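Local coordinates for protein NEQ263 (Nanoarchaeum equitans Kin4-M, PDB 5BN3) that probably binds ATP or ADP as the NeqB subunit of a unique ATP synthase core complex, whose catalytic core it forms together with NeqA, at residues I63-F77 / V205-R219. Sequence-based numbering, arbitrary orientation.
Sequences IAVSEDYIGGIFNGF and VALTLAEYLAFEKNR
Val-65 lies over one face of the Tyr-212 ring in a CH-pi contact, its CB 4.0 Å from the ring centroid and 20° off the normal, with CG2 packed against CD1. Tyr-212 holds CG anti to its own nitrogen (chi1 172°), which spreads the ring beneath Val-65 and brings CE2 within 3.6 Å of Ser-66 CA. Van der Waals packing continues along helix 196-215. Ile-63 CD1 and Thr-208 CG2 meet tip to tip, Val-205 rests both methyls on Gly-76 O, and Leu-209 divides its branches: CD1 lies 3.5 Å from Ser-66 O, CD2 3.6 Å from Tyr-69 CB. Val-205 and Leu-209 also touch strand 185-190, while Ala-210 and Ala-214 pack on Ile-274 of strand 273-281.

Within 63-77, two side-chain hydrogen bonds tie the chain to itself: Tyr-69 OH donates to Ala-64 O (2.6 Å) in the carbonyl plane, and Ser-66 OG accepts from Asp-68 N in an ST turn.

Just beyond the C-terminal end of the helix, Glu-67 and Arg-219 approach from opposite directions in a salt bridge, carboxylate and guanidinium planes 80° apart. NH2 meets OE2 on its syn side at 2.9 Å and OE1 at 2.6 Å; the NE bond to OE2 is weak.

Mostly apolar packing thus joins residues 63-77 to the nucleotide-binding domain, burying Ser-66 N without a partner in the model; the ion pair adds directionality at the more exposed end.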
loop_
_atom_site.group_PDB
_atom_site.type_symbol
_atom_site.label_atom_id
_atom_site.label_comp_id
_atom_site.label_asym_id
_atom_site.label_seq_id
_atom_site.Cartn_x
_atom_site.Cartn_y
_atom_site.Cartn_z
ATOM N N ILE B 63 -10.339 9.266 -41.115
ATOM C CA ILE B 63 -10.015 8.257 -42.115
ATOM C C ILE B 63 -11.110 8.173 -43.172
ATOM O O ILE B 63 -12.282 8.436 -42.891
ATOM C CB ILE B 63 -9.798 6.859 -41.493
ATOM C CG1 ILE B 63 -11.040 6.410 -40.719
ATOM C CG2 ILE B 63 -8.573 6.858 -40.592
ATOM C CD1 ILE B 63 -11.067 4.919 -40.419
ATOM N N ALA B 64 -10.724 7.814 -44.391
ATOM C CA ALA B 64 -11.694 7.551 -45.444
ATOM C C ALA B 64 -12.339 6.202 -45.166
ATOM O O ALA B 64 -11.639 5.205 -45.002
ATOM C CB ALA B 64 -11.010 7.541 -46.797
ATOM N N VAL B 65 -13.667 6.169 -45.101
ATOM C CA VAL B 65 -14.375 4.916 -44.854
ATOM C C VAL B 65 -14.940 4.318 -46.141
ATOM O O VAL B 65 -15.550 5.019 -46.952
ATOM C CB VAL B 65 -15.499 5.077 -43.804
ATOM C CG1 VAL B 65 -14.908 5.353 -42.432
ATOM C CG2 VAL B 65 -16.458 6.187 -44.201
ATOM N N SER B 66 -14.716 3.020 -46.318
ATOM C CA SER B 66 -15.217 2.276 -47.469
ATOM C C SER B 66 -15.000 0.794 -47.222
ATOM O O SER B 66 -14.410 0.410 -46.210
ATOM C CB SER B 66 -14.498 2.699 -48.752
ATOM O OG SER B 66 -13.130 2.331 -48.722
ATOM N N GLU B 67 -15.466 -0.039 -48.145
ATOM C CA GLU B 67 -15.266 -1.477 -48.029
ATOM C C GLU B 67 -13.909 -1.889 -48.590
ATOM O O GLU B 67 -13.605 -3.077 -48.678
ATOM C CB GLU B 67 -16.389 -2.241 -48.736
ATOM C CG GLU B 67 -17.773 -1.985 -48.162
ATOM C CD GLU B 67 -18.746 -3.105 -48.476
ATOM O OE1 GLU B 67 -18.293 -4.180 -48.924
ATOM O OE2 GLU B 67 -19.963 -2.916 -48.267
ATOM N N ASP B 68 -13.100 -0.900 -48.963
ATOM C CA ASP B 68 -11.764 -1.150 -49.497
ATOM C C ASP B 68 -10.829 -1.781 -48.463
ATOM O O ASP B 68 -9.906 -2.514 -48.820
ATOM C CB ASP B 68 -11.148 0.148 -50.033
ATOM C CG ASP B 68 -11.843 0.658 -51.285
ATOM O OD1 ASP B 68 -12.593 -0.118 -51.914
ATOM O OD2 ASP B 68 -11.623 1.834 -51.647
ATOM N N TYR B 69 -11.070 -1.493 -47.185
ATOM C CA TYR B 69 -10.246 -2.029 -46.101
ATOM C C TYR B 69 -10.345 -3.546 -46.011
ATOM O O TYR B 69 -9.408 -4.216 -45.575
ATOM C CB TYR B 69 -10.654 -1.411 -44.760
ATOM C CG TYR B 69 -10.311 0.051 -44.629
ATOM C CD1 TYR B 69 -11.200 1.029 -45.038
ATOM C CD2 TYR B 69 -9.099 0.455 -44.092
ATOM C CE1 TYR B 69 -10.893 2.361 -44.921
ATOM C CE2 TYR B 69 -8.782 1.790 -43.971
ATOM C CZ TYR B 69 -9.683 2.739 -44.387
ATOM O OH TYR B 69 -9.375 4.072 -44.270
ATOM N N ILE B 70 -11.490 -4.078 -46.423
ATOM C CA ILE B 70 -11.737 -5.514 -46.361
ATOM C C ILE B 70 -10.764 -6.271 -47.265
ATOM O O ILE B 70 -10.703 -6.025 -48.472
ATOM C CB ILE B 70 -13.194 -5.844 -46.744
ATOM C CG1 ILE B 70 -14.158 -5.017 -45.887
ATOM C CG2 ILE B 70 -13.468 -7.329 -46.577
ATOM C CD1 ILE B 70 -15.624 -5.247 -46.201
ATOM N N GLY B 71 -10.000 -7.182 -46.669
ATOM C CA GLY B 71 -8.982 -7.923 -47.394
ATOM C C GLY B 71 -7.595 -7.343 -47.199
ATOM O O GLY B 71 -6.608 -7.884 -47.704
ATOM N N GLY B 72 -7.514 -6.244 -46.453
ATOM C CA GLY B 72 -6.255 -5.545 -46.276
ATOM C C GLY B 72 -5.691 -5.553 -44.867
ATOM O O GLY B 72 -6.380 -5.897 -43.904
ATOM N N ILE B 73 -4.419 -5.171 -44.763
ATOM C CA ILE B 73 -3.721 -5.023 -43.491
ATOM C C ILE B 73 -3.189 -3.594 -43.378
ATOM O O ILE B 73 -2.557 -3.081 -44.304
ATOM C CB ILE B 73 -2.548 -6.015 -43.375
ATOM C CG1 ILE B 73 -3.061 -7.453 -43.495
ATOM C CG2 ILE B 73 -1.820 -5.833 -42.054
ATOM C CD1 ILE B 73 -1.971 -8.502 -43.420
ATOM N N PHE B 74 -3.451 -2.957 -42.241
ATOM C CA PHE B 74 -3.149 -1.539 -42.065
ATOM C C PHE B 74 -2.449 -1.304 -40.731
ATOM O O PHE B 74 -2.477 -2.173 -39.857
ATOM C CB PHE B 74 -4.448 -0.723 -42.129
ATOM C CG PHE B 74 -5.277 -0.994 -43.360
ATOM C CD1 PHE B 74 -6.132 -2.088 -43.416
ATOM C CD2 PHE B 74 -5.203 -0.153 -44.460
ATOM C CE1 PHE B 74 -6.887 -2.342 -44.549
ATOM C CE2 PHE B 74 -5.958 -0.401 -45.595
ATOM C CZ PHE B 74 -6.798 -1.496 -45.639
ATOM N N ASN B 75 -1.820 -0.142 -40.566
ATOM C CA ASN B 75 -1.269 0.212 -39.258
ATOM C C ASN B 75 -2.335 0.847 -38.364
ATOM O O ASN B 75 -3.513 0.874 -38.723
ATOM C CB ASN B 75 -0.021 1.104 -39.369
ATOM C CG ASN B 75 -0.312 2.473 -39.974
ATOM O OD1 ASN B 75 -1.465 2.868 -40.149
ATOM N ND2 ASN B 75 0.748 3.211 -40.285
ATOM N N GLY B 76 -1.923 1.366 -37.211
ATOM C CA GLY B 76 -2.864 1.948 -36.269
ATOM C C GLY B 76 -3.544 3.212 -36.762
ATOM O O GLY B 76 -4.577 3.615 -36.225
ATOM N N PHE B 77 -2.967 3.843 -37.781
ATOM C CA PHE B 77 -3.543 5.063 -38.338
ATOM C C PHE B 77 -4.474 4.758 -39.510
ATOM O O PHE B 77 -5.097 5.662 -40.071
ATOM C CB PHE B 77 -2.436 6.022 -38.781
ATOM C CG PHE B 77 -1.535 6.467 -37.664
ATOM C CD1 PHE B 77 -2.001 7.324 -36.679
ATOM C CD2 PHE B 77 -0.215 6.041 -37.606
ATOM C CE1 PHE B 77 -1.173 7.742 -35.650
ATOM C CE2 PHE B 77 0.619 6.455 -36.580
ATOM C CZ PHE B 77 0.138 7.307 -35.602
ATOM N N VAL B 205 -9.756 3.569 -35.189
ATOM C CA VAL B 205 -9.913 3.448 -36.637
ATOM C C VAL B 205 -10.632 2.144 -36.988
ATOM O O VAL B 205 -11.423 2.099 -37.927
ATOM C CB VAL B 205 -8.560 3.570 -37.407
ATOM C CG1 VAL B 205 -7.804 4.811 -36.968
ATOM C CG2 VAL B 205 -7.693 2.345 -37.201
ATOM N N ALA B 206 -10.368 1.095 -36.214
ATOM C CA ALA B 206 -11.007 -0.199 -36.431
ATOM C C ALA B 206 -12.508 -0.134 -36.166
ATOM O O ALA B 206 -13.308 -0.718 -36.902
ATOM C CB ALA B 206 -10.363 -1.255 -35.549
ATOM N N LEU B 207 -12.886 0.562 -35.099
ATOM C CA LEU B 207 -14.296 0.721 -34.751
ATOM C C LEU B 207 -15.016 1.743 -35.632
ATOM O O LEU B 207 -16.225 1.642 -35.843
ATOM C CB LEU B 207 -14.445 1.081 -33.271
ATOM C CG LEU B 207 -14.195 -0.084 -32.312
ATOM C CD1 LEU B 207 -14.099 0.405 -30.883
ATOM C CD2 LEU B 207 -15.307 -1.100 -32.443
ATOM N N THR B 208 -14.280 2.730 -36.138
ATOM C CA THR B 208 -14.848 3.667 -37.103
ATOM C C THR B 208 -15.245 2.912 -38.369
ATOM O O THR B 208 -16.319 3.139 -38.927
ATOM C CB THR B 208 -13.859 4.796 -37.452
ATOM O OG1 THR B 208 -13.604 5.583 -36.283
ATOM C CG2 THR B 208 -14.431 5.692 -38.539
ATOM N N LEU B 209 -14.382 2.001 -38.810
ATOM C CA LEU B 209 -14.702 1.145 -39.950
ATOM C C LEU B 209 -15.864 0.219 -39.613
ATOM O O LEU B 209 -16.753 0.004 -40.435
ATOM C CB LEU B 209 -13.484 0.315 -40.366
ATOM C CG LEU B 209 -13.764 -0.712 -41.468
ATOM C CD1 LEU B 209 -14.146 -0.009 -42.760
ATOM C CD2 LEU B 209 -12.581 -1.640 -41.697
ATOM N N ALA B 210 -15.856 -0.320 -38.398
ATOM C CA ALA B 210 -16.898 -1.247 -37.968
ATOM C C ALA B 210 -18.278 -0.596 -37.960
ATOM O O ALA B 210 -19.260 -1.206 -38.385
ATOM C CB ALA B 210 -16.569 -1.804 -36.599
ATOM N N GLU B 211 -18.347 0.636 -37.465
ATOM C CA GLU B 211 -19.607 1.376 -37.418
ATOM C C GLU B 211 -20.107 1.708 -38.819
ATOM O O GLU B 211 -21.313 1.729 -39.064
ATOM C CB GLU B 211 -19.445 2.665 -36.609
ATOM C CG GLU B 211 -19.329 2.459 -35.108
ATOM C CD GLU B 211 -19.013 3.746 -34.376
ATOM O OE1 GLU B 211 -18.501 4.689 -35.021
ATOM O OE2 GLU B 211 -19.278 3.821 -33.158
ATOM N N TYR B 212 -19.179 1.983 -39.730
ATOM C CA TYR B 212 -19.529 2.246 -41.119
ATOM C C TYR B 212 -20.113 0.995 -41.762
ATOM O O TYR B 212 -21.176 1.039 -42.375
ATOM C CB TYR B 212 -18.301 2.720 -41.905
ATOM C CG TYR B 212 -18.539 2.832 -43.394
ATOM C CD1 TYR B 212 -19.216 3.920 -43.928
ATOM C CD2 TYR B 212 -18.085 1.851 -44.265
ATOM C CE1 TYR B 212 -19.438 4.025 -45.287
ATOM C CE2 TYR B 212 -18.304 1.947 -45.626
ATOM C CZ TYR B 212 -18.979 3.037 -46.130
ATOM O OH TYR B 212 -19.197 3.138 -47.483
ATOM N N LEU B 213 -19.411 -0.123 -41.615
ATOM C CA LEU B 213 -19.846 -1.386 -42.206
ATOM C C LEU B 213 -21.175 -1.878 -41.628
ATOM O O LEU B 213 -22.050 -2.337 -42.365
ATOM C CB LEU B 213 -18.762 -2.455 -42.027
ATOM C CG LEU B 213 -17.454 -2.253 -42.797
ATOM C CD1 LEU B 213 -16.472 -3.384 -42.527
ATOM C CD2 LEU B 213 -17.739 -2.150 -44.280
ATOM N N ALA B 214 -21.328 -1.769 -40.312
ATOM C CA ALA B 214 -22.505 -2.310 -39.637
ATOM C C ALA B 214 -23.742 -1.428 -39.769
ATOM O O ALA B 214 -24.849 -1.925 -39.986
ATOM C CB ALA B 214 -22.200 -2.562 -38.170
ATOM N N PHE B 215 -23.556 -0.119 -39.630
ATOM C CA PHE B 215 -24.690 0.793 -39.508
ATOM C C PHE B 215 -24.955 1.639 -40.754
ATOM O O PHE B 215 -25.983 2.310 -40.837
ATOM C CB PHE B 215 -24.522 1.674 -38.264
ATOM C CG PHE B 215 -24.345 0.886 -36.995
ATOM C CD1 PHE B 215 -25.077 -0.273 -36.780
ATOM C CD2 PHE B 215 -23.430 1.285 -36.033
ATOM C CE1 PHE B 215 -24.913 -1.012 -35.620
ATOM C CE2 PHE B 215 -23.260 0.550 -34.870
ATOM C CZ PHE B 215 -24.003 -0.600 -34.664
ATOM N N GLU B 216 -24.037 1.609 -41.714
ATOM C CA GLU B 216 -24.262 2.270 -42.998
ATOM C C GLU B 216 -24.430 1.257 -44.126
ATOM O O GLU B 216 -25.234 1.458 -45.035
ATOM C CB GLU B 216 -23.132 3.253 -43.329
ATOM C CG GLU B 216 -23.195 4.573 -42.571
ATOM C CD GLU B 216 -22.735 5.746 -43.419
ATOM O OE1 GLU B 216 -22.482 5.542 -44.625
ATOM O OE2 GLU B 216 -22.634 6.871 -42.883
ATOM N N LYS B 217 -23.674 0.167 -44.062
ATOM C CA LYS B 217 -23.770 -0.879 -45.074
ATOM C C LYS B 217 -24.600 -2.061 -44.574
ATOM O O LYS B 217 -24.678 -3.098 -45.236
ATOM C CB LYS B 217 -22.375 -1.336 -45.513
ATOM C CG LYS B 217 -21.483 -0.204 -46.004
ATOM C CD LYS B 217 -22.139 0.599 -47.123
ATOM C CE LYS B 217 -22.302 -0.222 -48.393
ATOM N NZ LYS B 217 -23.019 0.536 -49.465
ATOM N N ASN B 218 -25.215 -1.889 -43.405
ATOM C CA ASN B 218 -26.149 -2.870 -42.844
ATOM C C ASN B 218 -25.603 -4.293 -42.713
ATOM O O ASN B 218 -26.276 -5.253 -43.089
ATOM C CB ASN B 218 -27.457 -2.892 -43.648
ATOM C CG ASN B 218 -28.128 -1.531 -43.717
ATOM O OD1 ASN B 218 -27.764 -0.602 -42.994
ATOM N ND2 ASN B 218 -29.125 -1.414 -44.585
ATOM N N ARG B 219 -24.394 -4.425 -42.173
ATOM C CA ARG B 219 -23.771 -5.735 -41.992
ATOM C C ARG B 219 -23.682 -6.137 -40.526
ATOM O O ARG B 219 -23.783 -5.297 -39.630
ATOM C CB ARG B 219 -22.352 -5.740 -42.572
ATOM C CG ARG B 219 -22.248 -5.458 -44.061
ATOM C CD ARG B 219 -20.784 -5.318 -44.464
ATOM N NE ARG B 219 -20.604 -5.107 -45.898
ATOM C CZ ARG B 219 -20.312 -6.072 -46.764
ATOM N NH1 ARG B 219 -20.168 -7.321 -46.343
ATOM N NH2 ARG B 219 -20.166 -5.792 -48.050
#